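Local coordinates for small ribosomal subunit protein bS6 (Thermotoga maritima, PDB 1VMB), which probably binds 16S ribosomal RNA together with protein bS18 as a component of the small ribosomal subunit, at residues A[21-27]-A[77-83]; A[69-73]-A[103-107]. One frame throughout, in Å; residues are numbered along the deposited sequence.

Contact 1 of 2, residues A[21-27]-A[77-83]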
ATOM      1  N   TYR A  21      -2.734  -8.028  -5.407  1.00 22.47           N
ATOM      2  CA  TYR A  21      -3.142  -7.228  -4.249  1.00 22.33           C
ATOM      3  C   TYR A  21      -3.034  -5.757  -4.452  1.00 22.95           C
ATOM      4  O   TYR A  21      -2.268  -5.309  -5.295  1.00 23.41           O
ATOM      5  CB  TYR A  21      -2.216  -7.592  -3.086  1.00 22.93           C
ATOM      6  CG  TYR A  21      -2.395  -9.022  -2.668  1.00 23.08           C
ATOM      7  CD1 TYR A  21      -1.646 -10.049  -3.279  1.00 24.72           C
ATOM      8  CD2 TYR A  21      -3.298  -9.374  -1.694  1.00 24.89           C
ATOM      9  CE1 TYR A  21      -1.808 -11.379  -2.916  1.00 24.21           C
ATOM     10  CE2 TYR A  21      -3.469 -10.692  -1.342  1.00 26.49           C
ATOM     11  CZ  TYR A  21      -2.732 -11.699  -1.947  1.00 25.12           C
ATOM     12  OH  TYR A  21      -2.934 -13.037  -1.582  1.00 28.44           O
ATOM     13  N   GLU A  22      -3.889  -5.011  -3.741  1.00 21.03           N
ATOM     14  CA  GLU A  22      -3.685  -3.567  -3.544  1.00 22.39           C
ATOM     15  C   GLU A  22      -3.422  -3.317  -2.089  1.00 23.38           C
ATOM     16  O   GLU A  22      -4.019  -3.941  -1.216  1.00 22.73           O
ATOM     17  CB  GLU A  22      -4.841  -2.729  -4.074  0.50 22.08           C
ATOM     18  CG  GLU A  22      -6.093  -2.890  -3.273  0.50 19.96           C
ATOM     19  CD  GLU A  22      -7.197  -1.950  -3.661  0.50 20.80           C
ATOM     20  OE1 GLU A  22      -7.364  -1.585  -4.859  0.50 19.25           O
ATOM     21  OE2 GLU A  22      -7.906  -1.569  -2.720  0.50 19.04           O
ATOM     22  N   SER A  23      -2.533  -2.362  -1.830  1.00 22.44           N
ATOM     23  CA  SER A  23      -2.350  -1.858  -0.469  1.00 23.61           C
ATOM     24  C   SER A  23      -2.299  -0.372  -0.502  1.00 23.97           C
ATOM     25  O   SER A  23      -1.438   0.210  -1.183  1.00 25.03           O
ATOM     26  CB  SER A  23      -1.053  -2.395   0.175  1.00 23.46           C
ATOM     27  OG  SER A  23      -1.045  -2.121   1.572  1.00 24.45           O
ATOM     28  N   MET A  24      -3.244   0.257   0.207  1.00 23.89           N
ATOM     29  CA  MET A  24      -3.344   1.717   0.285  1.00 23.85           C
ATOM     30  C   MET A  24      -2.877   2.069   1.663  1.00 23.83           C
ATOM     31  O   MET A  24      -3.335   1.460   2.659  1.00 24.02           O
ATOM     32  CB  MET A  24      -4.784   2.216   0.083  0.50 23.92           C
ATOM     33  CG  MET A  24      -4.915   3.750   0.088  0.50 23.18           C
ATOM     34  SD  MET A  24      -6.615   4.339   0.125  0.50 24.45           S
ATOM     35  CE  MET A  24      -6.733   4.598   1.879  0.50 25.83           C
ATOM     36  N   PHE A  25      -1.986   3.050   1.755  1.00 23.54           N
ATOM     37  CA  PHE A  25      -1.548   3.533   3.053  1.00 23.05           C
ATOM     38  C   PHE A  25      -1.524   5.070   3.085  1.00 22.86           C
ATOM     39  O   PHE A  25      -1.253   5.685   2.044  1.00 23.83           O
ATOM     40  CB  PHE A  25      -0.202   2.942   3.451  1.00 23.41           C
ATOM     41  CG  PHE A  25       0.923   3.203   2.463  1.00 23.46           C
ATOM     42  CD1 PHE A  25       1.105   2.423   1.309  1.00 22.88           C
ATOM     43  CD2 PHE A  25       1.834   4.200   2.696  1.00 24.96           C
ATOM     44  CE1 PHE A  25       2.114   2.685   0.465  1.00 23.11           C
ATOM     45  CE2 PHE A  25       2.855   4.466   1.824  1.00 25.51           C
ATOM     46  CZ  PHE A  25       3.006   3.700   0.700  1.00 24.64           C
ATOM     47  N   ILE A  26      -1.799   5.671   4.255  1.00 23.10           N
ATOM     48  CA  ILE A  26      -1.922   7.123   4.377  1.00 24.01           C
ATOM     49  C   ILE A  26      -0.904   7.590   5.421  1.00 23.50           C
ATOM     50  O   ILE A  26      -0.907   7.106   6.527  1.00 22.30           O
ATOM     51  CB  ILE A  26      -3.365   7.498   4.835  1.00 24.65           C
ATOM     52  CG1 ILE A  26      -4.384   6.919   3.853  1.00 24.65           C
ATOM     53  CG2 ILE A  26      -3.543   8.972   5.002  1.00 26.78           C
ATOM     54  CD1 ILE A  26      -5.817   7.093   4.236  1.00 26.13           C
ATOM     55  N   ILE A  27      -0.055   8.529   5.051  1.00 22.14           N
ATOM     56  CA  ILE A  27       0.959   9.084   5.901  1.00 22.77           C
ATOM     57  C   ILE A  27       0.435  10.386   6.489  1.00 21.96           C
ATOM     58  O   ILE A  27      -0.228  11.246   5.808  1.00 21.57           O
ATOM     59  CB  ILE A  27       2.293   9.294   5.109  1.00 21.18           C
ATOM     60  CG1 ILE A  27       2.791   7.974   4.448  1.00 23.08           C
ATOM     61  CG2 ILE A  27       3.324   9.916   6.022  1.00 21.54           C
ATOM     62  CD1 ILE A  27       3.941   8.157   3.444  1.00 25.23           C
ATOM     63  N   ASP A  77      -1.532  11.785   3.354  1.00 22.00           N
ATOM     64  CA  ASP A  77      -0.909  11.636   2.025  1.00 22.80           C
ATOM     65  C   ASP A  77      -1.129  10.190   1.601  1.00 21.30           C
ATOM     66  O   ASP A  77      -0.587   9.293   2.222  1.00 24.05           O
ATOM     67  CB  ASP A  77       0.569  12.001   2.120  1.00 22.17           C
ATOM     68  CG  ASP A  77       1.275  11.969   0.803  1.00 27.10           C
ATOM     69  OD1 ASP A  77       0.703  11.483  -0.189  1.00 25.87           O
ATOM     70  OD2 ASP A  77       2.411  12.502   0.648  1.00 25.22           O
ATOM     71  N   TYR A  78      -1.921  10.024   0.546  1.00 20.83           N
ATOM     72  CA  TYR A  78      -2.334   8.673   0.061  1.00 20.65           C
ATOM     73  C   TYR A  78      -1.378   8.110  -0.977  1.00 22.06           C
ATOM     74  O   TYR A  78      -1.017   8.819  -1.974  1.00 22.12           O
ATOM     75  CB  TYR A  78      -3.714   8.751  -0.589  1.00 21.31           C
ATOM     76  CG  TYR A  78      -4.952   8.851   0.314  1.00 20.73           C
ATOM     77  CD1 TYR A  78      -5.170   9.958   1.112  1.00 21.45           C
ATOM     78  CD2 TYR A  78      -5.961   7.906   0.263  1.00 21.63           C
ATOM     79  CE1 TYR A  78      -6.323  10.107   1.818  1.00 20.53           C
ATOM     80  CE2 TYR A  78      -7.157   8.043   0.987  1.00 20.03           C
ATOM     81  CZ  TYR A  78      -7.317   9.122   1.797  1.00 20.72           C
ATOM     82  OH  TYR A  78      -8.491   9.362   2.495  1.00 22.46           O
ATOM     83  N   THR A  79      -1.110   6.810  -0.824  1.00 22.92           N
ATOM     84  CA  THR A  79      -0.422   6.040  -1.822  1.00 22.59           C
ATOM     85  C   THR A  79      -1.128   4.709  -1.948  1.00 23.38           C
ATOM     86  O   THR A  79      -1.547   4.178  -0.939  1.00 22.36           O
ATOM     87  CB  THR A  79       1.008   5.782  -1.406  1.00 22.86           C
ATOM     88  OG1 THR A  79       1.685   7.007  -1.147  1.00 21.98           O
ATOM     89  CG2 THR A  79       1.744   5.151  -2.500  1.00 20.41           C
ATOM     90  N   VAL A  80      -1.260   4.191  -3.185  1.00 22.50           N
ATOM     91  CA  VAL A  80      -1.720   2.793  -3.375  1.00 22.42           C
ATOM     92  C   VAL A  80      -0.657   2.045  -4.156  1.00 23.02           C
ATOM     93  O   VAL A  80      -0.134   2.604  -5.154  1.00 22.55           O
ATOM     94  CB  VAL A  80      -3.007   2.709  -4.121  1.00 23.83           C
ATOM     95  CG1 VAL A  80      -3.533   1.265  -4.077  1.00 25.15           C
ATOM     96  CG2 VAL A  80      -4.071   3.646  -3.540  1.00 28.77           C
ATOM     97  N   ILE A  81      -0.333   0.819  -3.760  1.00 23.48           N
ATOM     98  CA  ILE A  81       0.655   0.016  -4.463  1.00 22.37           C
ATOM     99  C   ILE A  81      -0.064  -1.240  -4.897  1.00 23.69           C
ATOM    100  O   ILE A  81      -0.709  -1.842  -4.040  1.00 22.18           O
ATOM    101  CB  ILE A  81       1.856  -0.349  -3.568  1.00 22.93           C
ATOM    102  CG1 ILE A  81       2.618   0.914  -3.196  1.00 23.13           C
ATOM    103  CG2 ILE A  81       2.770  -1.299  -4.279  1.00 25.47           C
ATOM    104  CD1 ILE A  81       3.716   0.677  -2.153  1.00 25.10           C
ATOM    105  N   TYR A  82       0.040  -1.578  -6.175  1.00 23.17           N
ATOM    106  CA  TYR A  82      -0.507  -2.790  -6.739  1.00 23.72           C
ATOM    107  C   TYR A  82       0.621  -3.752  -6.934  1.00 22.96           C
ATOM    108  O   TYR A  82       1.636  -3.390  -7.548  1.00 21.92           O
ATOM    109  CB  TYR A  82      -1.181  -2.511  -8.067  1.00 25.11           C
ATOM    110  CG  TYR A  82      -2.338  -1.532  -7.911  1.00 24.81           C
ATOM    111  CD1 TYR A  82      -3.613  -1.969  -7.611  1.00 31.04           C
ATOM    112  CD2 TYR A  82      -2.116  -0.178  -7.989  1.00 29.31           C
ATOM    113  CE1 TYR A  82      -4.698  -1.034  -7.445  1.00 29.02           C
ATOM    114  CE2 TYR A  82      -3.174   0.767  -7.853  1.00 29.04           C
ATOM    115  CZ  TYR A  82      -4.451   0.326  -7.571  1.00 30.65           C
ATOM    116  OH  TYR A  82      -5.480   1.274  -7.418  1.00 32.03           O
ATOM    117  N   PHE A  83       0.466  -4.955  -6.395  1.00 23.44           N
ATOM    118  CA  PHE A  83       1.538  -5.953  -6.489  1.00 22.49           C
ATOM    119  C   PHE A  83       1.003  -7.380  -6.613  1.00 23.22           C
ATOM    120  O   PHE A  83      -0.161  -7.654  -6.370  1.00 22.10           O
ATOM    121  CB  PHE A  83       2.508  -5.853  -5.301  1.00 23.41           C
ATOM    122  CG  PHE A  83       1.895  -6.195  -3.968  1.00 23.31           C
ATOM    123  CD1 PHE A  83       1.243  -5.229  -3.247  1.00 25.40           C
ATOM    124  CD2 PHE A  83       2.041  -7.462  -3.400  1.00 24.65           C
ATOM    125  CE1 PHE A  83       0.725  -5.500  -1.987  1.00 23.82           C
ATOM    126  CE2 PHE A  83       1.495  -7.732  -2.124  1.00 23.56           C
ATOM    127  CZ  PHE A  83       0.830  -6.764  -1.447  1.00 25.19           C
TER
HETATM  128  O   HOH W   1      -7.272   1.146  -5.479  1.00 28.16           O
HETATM  129  O   HOH W   2       1.163   7.375   1.559  1.00 18.37           O
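Strand 21-27 runs antiparallel to strand 77-83, axes 4.6 Å apart at closest. Y21 opens a hydrogen-bonded pair with F83: Y21 N to F83 O is 2.8 Å and F83 N to Y21 O is 3.0 Å. Y21 CB sits over the F83 ring in a CH-pi contact. E22 faces Y82, and a water links E22 OE1 to Y82 OH; E22 also forms a salt bridge with R111. S23 pairs with I81; its OG hydrogen-bonds to Y97 OH and T108 OG1. These are the central strands of the ferredoxin-like (beta-alpha-beta-beta-alpha-beta) fold of bS6, sheet order 2-3-1-4. Helices 33-51 and 91-98 pack on the face carrying S23, T79, I81 and F83. M24 meets V80, CG to CG2 3.7 Å, and makes an edge-on Met-aromatic contact with Y78. F25 pairs with T79, whose CB covers the F25 ring. I26 CD1 lies over the Y78 ring, 3.5 Å from Y78 CZ. I27 pairs with D77, which forms salt bridges with R36 and R60.

Contact 2 of 2, residues A[69-73]-A[103-107]; sequences EIKKF and IIRWQ
I104 is the centre of this surface contact and has the largest area covered, 96 Å². Near the start of strand 103-110 it forms a classic beta bulge with R105 opposite I26, both making hydrogen bonds to the I26 backbone. I104 has phi/psi -91/-16° and R105 -156/144°. I104 chi1 is p and chi2 t. Its CB points toward segment 69-73, which forms a tight hairpin end. I70 to F73 is a type I' beta turn, with K71 at 56/39° and K72 at 67/8°. Two backbone hydrogen bonds close it: I70 N to F73 O at 2.9 Å and F73 N to I70 O at 2.8 Å. This is the two-residue turn characteristic of a beta hairpin. Here it leads from strand 69-70 into strand 73-85, and its side chains reach the edge strand 103-110. I70, both chi angles m, comes second in covered area. I70 CG2 is 4.0 Å from I104 CD1, 3.8 Å from I104 O and 4.4 Å from R105 CB. F73, chi1 m, brings CD2 to 3.9 Å from I104 CD1; its ring also touches A28, P29 and N30. K71 CG is 3.8 Å from I104 CB, but the end of the lysine leads away. The cross-segment packing is apolar. The R105 guanidinium turns to its own strand, with R105 NE and NH2 each 3.0 Å from Q107 OE1.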
ATOM      1  N   GLU A  69     -12.005  12.981  11.302  1.00 23.17           N
ATOM      2  CA  GLU A  69     -10.594  12.810  11.696  1.00 24.39           C
ATOM      3  C   GLU A  69     -10.162  11.343  11.815  1.00 24.61           C
ATOM      4  O   GLU A  69     -10.958  10.469  12.173  1.00 24.50           O
ATOM      5  CB  GLU A  69     -10.267  13.549  13.006  1.00 24.72           C
ATOM      6  CG  GLU A  69     -10.967  14.889  13.153  1.00 28.75           C
ATOM      7  CD  GLU A  69     -10.328  15.855  14.162  1.00 31.30           C
ATOM      8  OE1 GLU A  69      -9.615  15.409  15.106  1.00 38.81           O
ATOM      9  OE2 GLU A  69     -10.571  17.082  14.015  1.00 36.48           O
ATOM     10  N   ILE A  70      -8.903  11.110  11.455  1.00 24.35           N
ATOM     11  CA  ILE A  70      -8.184   9.872  11.626  1.00 25.63           C
ATOM     12  C   ILE A  70      -6.942  10.250  12.451  1.00 25.84           C
ATOM     13  O   ILE A  70      -6.137  11.055  11.981  1.00 25.97           O
ATOM     14  CB  ILE A  70      -7.712   9.332  10.275  1.00 25.86           C
ATOM     15  CG1 ILE A  70      -8.895   8.959   9.374  1.00 26.45           C
ATOM     16  CG2 ILE A  70      -6.809   8.126  10.449  1.00 26.87           C
ATOM     17  CD1 ILE A  70      -9.657   7.815   9.824  1.00 26.05           C
ATOM     18  N   LYS A  71      -6.814   9.684  13.656  1.00 26.08           N
ATOM     19  CA  LYS A  71      -5.646   9.899  14.533  1.00 27.85           C
ATOM     20  C   LYS A  71      -5.495  11.381  14.750  1.00 27.13           C
ATOM     21  O   LYS A  71      -4.381  11.955  14.777  1.00 28.71           O
ATOM     22  CB  LYS A  71      -4.367   9.316  13.923  1.00 28.03           C
ATOM     23  CG  LYS A  71      -4.340   7.803  13.760  1.00 32.74           C
ATOM     24  CD  LYS A  71      -4.262   7.144  15.087  1.00 35.54           C
ATOM     25  CE  LYS A  71      -4.098   5.652  14.989  1.00 39.97           C
ATOM     26  NZ  LYS A  71      -3.971   5.142  16.416  1.00 42.73           N
ATOM     27  N   LYS A  72      -6.635  12.040  14.893  1.00 26.36           N
ATOM     28  CA  LYS A  72      -6.643  13.471  15.115  1.00 26.21           C
ATOM     29  C   LYS A  72      -6.158  14.348  13.928  1.00 25.33           C
ATOM     30  O   LYS A  72      -6.017  15.561  14.106  1.00 26.44           O
ATOM     31  CB  LYS A  72      -5.875  13.808  16.413  1.00 27.15           C
ATOM     32  CG  LYS A  72      -6.323  12.952  17.628  1.00 28.66           C
ATOM     33  CD  LYS A  72      -5.390  13.164  18.840  1.00 29.28           C
ATOM     34  CE  LYS A  72      -5.992  12.541  20.126  1.00 30.02           C
ATOM     35  N   PHE A  73      -5.922  13.757  12.752  1.00 24.18           N
ATOM     36  CA  PHE A  73      -5.651  14.520  11.512  1.00 23.76           C
ATOM     37  C   PHE A  73      -6.901  14.606  10.635  1.00 23.55           C
ATOM     38  O   PHE A  73      -7.752  13.688  10.640  1.00 23.60           O
ATOM     39  CB  PHE A  73      -4.518  13.891  10.709  1.00 22.67           C
ATOM     40  CG  PHE A  73      -3.223  13.809  11.484  1.00 22.71           C
ATOM     41  CD1 PHE A  73      -2.490  14.957  11.734  1.00 25.41           C
ATOM     42  CD2 PHE A  73      -2.770  12.578  11.989  1.00 22.13           C
ATOM     43  CE1 PHE A  73      -1.305  14.910  12.444  1.00 22.18           C
ATOM     44  CE2 PHE A  73      -1.561  12.517  12.689  1.00 25.12           C
ATOM     45  CZ  PHE A  73      -0.843  13.687  12.925  1.00 24.91           C
ATOM     46  N   ILE A 103       2.429   6.144   9.455  1.00 23.30           N
ATOM     47  CA  ILE A 103       1.334   5.648   8.624  1.00 23.05           C
ATOM     48  C   ILE A 103       0.110   5.538   9.571  1.00 23.32           C
ATOM     49  O   ILE A 103       0.043   4.631  10.453  1.00 25.58           O
ATOM     50  CB  ILE A 103       1.693   4.299   7.947  1.00 23.53           C
ATOM     51  CG1 ILE A 103       2.797   4.561   6.897  1.00 24.02           C
ATOM     52  CG2 ILE A 103       0.446   3.651   7.372  1.00 23.86           C
ATOM     53  CD1 ILE A 103       3.427   3.341   6.291  1.00 25.09           C
ATOM     54  N   ILE A 104      -0.897   6.415   9.366  1.00 22.53           N
ATOM     55  CA  ILE A 104      -2.072   6.519  10.224  1.00 21.81           C
ATOM     56  C   ILE A 104      -3.268   5.640   9.808  1.00 22.93           C
ATOM     57  O   ILE A 104      -4.181   5.392  10.593  1.00 24.15           O
ATOM     58  CB  ILE A 104      -2.510   8.007  10.405  1.00 23.12           C
ATOM     59  CG1 ILE A 104      -2.814   8.677   9.060  1.00 24.17           C
ATOM     60  CG2 ILE A 104      -1.406   8.762  11.175  1.00 22.73           C
ATOM     61  CD1 ILE A 104      -3.469   9.952   9.136  1.00 23.95           C
ATOM     62  N   ARG A 105      -3.225   5.158   8.585  1.00 22.24           N
ATOM     63  CA  ARG A 105      -4.236   4.216   8.133  1.00 23.83           C
ATOM     64  C   ARG A 105      -3.677   3.388   6.997  1.00 23.95           C
ATOM     65  O   ARG A 105      -2.935   3.913   6.154  1.00 23.33           O
ATOM     66  CB  ARG A 105      -5.531   4.922   7.733  1.00 25.44           C
ATOM     67  CG  ARG A 105      -6.431   3.946   6.939  1.00 29.45           C
ATOM     68  CD  ARG A 105      -7.838   3.926   7.196  1.00 32.16           C
ATOM     69  NE  ARG A 105      -8.358   2.689   6.551  1.00 30.45           N
ATOM     70  CZ  ARG A 105      -8.850   1.665   7.216  1.00 31.17           C
ATOM     71  NH1 ARG A 105      -8.863   1.684   8.547  1.00 28.45           N
ATOM     72  NH2 ARG A 105      -9.306   0.617   6.537  1.00 33.70           N
ATOM     73  N   TRP A 106      -4.048   2.092   6.937  1.00 24.30           N
ATOM     74  CA  TRP A 106      -3.716   1.313   5.738  1.00 23.35           C
ATOM     75  C   TRP A 106      -4.815   0.285   5.515  1.00 24.43           C
ATOM     76  O   TRP A 106      -5.612  -0.035   6.415  1.00 25.14           O
ATOM     77  CB  TRP A 106      -2.385   0.552   5.870  1.00 23.89           C
ATOM     78  CG  TRP A 106      -2.384  -0.559   6.848  1.00 22.98           C
ATOM     79  CD1 TRP A 106      -2.647  -1.896   6.616  1.00 23.82           C
ATOM     80  CD2 TRP A 106      -2.149  -0.448   8.257  1.00 24.65           C
ATOM     81  NE1 TRP A 106      -2.559  -2.594   7.801  1.00 27.30           N
ATOM     82  CE2 TRP A 106      -2.172  -1.736   8.800  1.00 23.74           C
ATOM     83  CE3 TRP A 106      -1.744   0.618   9.087  1.00 24.37           C
ATOM     84  CZ2 TRP A 106      -1.940  -1.966  10.158  1.00 24.25           C
ATOM     85  CZ3 TRP A 106      -1.551   0.386  10.407  1.00 25.97           C
ATOM     86  CH2 TRP A 106      -1.621  -0.891  10.928  1.00 25.46           C
ATOM     87  N   GLN A 107      -4.801  -0.267   4.331  1.00 23.49           N
ATOM     88  CA  GLN A 107      -5.705  -1.368   4.035  1.00 24.78           C
ATOM     89  C   GLN A 107      -5.126  -2.165   2.888  1.00 23.40           C
ATOM     90  O   GLN A 107      -4.662  -1.600   1.907  1.00 24.13           O
ATOM     91  CB  GLN A 107      -7.068  -0.801   3.715  1.00 26.18           C
ATOM     92  CG  GLN A 107      -6.990   0.282   2.718  1.00 25.85           C
ATOM     93  CD  GLN A 107      -8.194   1.130   2.690  1.00 30.54           C
ATOM     94  OE1 GLN A 107      -8.619   1.583   3.740  1.00 29.23           O
ATOM     95  NE2 GLN A 107      -8.714   1.413   1.482  1.00 29.28           N
TER

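Overall arrangement
From the N terminus the chain passes through 21-27, helix 33-51 and strand 54-66. It then reaches the turn at 69-73 and returns along 77-83, where contact 1 closes its loop. Helix 91-98 follows, and 103-107 closes contact 2 back onto the turn. The two loops cross, because 69-73 lies between the segments of contact 1 and 103-107 lies after both. Contact 1 joins the central strands, its centre about 3 Å from the centre of the chain. Contact 2 lies at the surface, its centre about 13 Å from that of contact 1. They meet through the sheet: strand 19-27 also pairs with 103-110, with M24 O 2.8 Å from Q107 N.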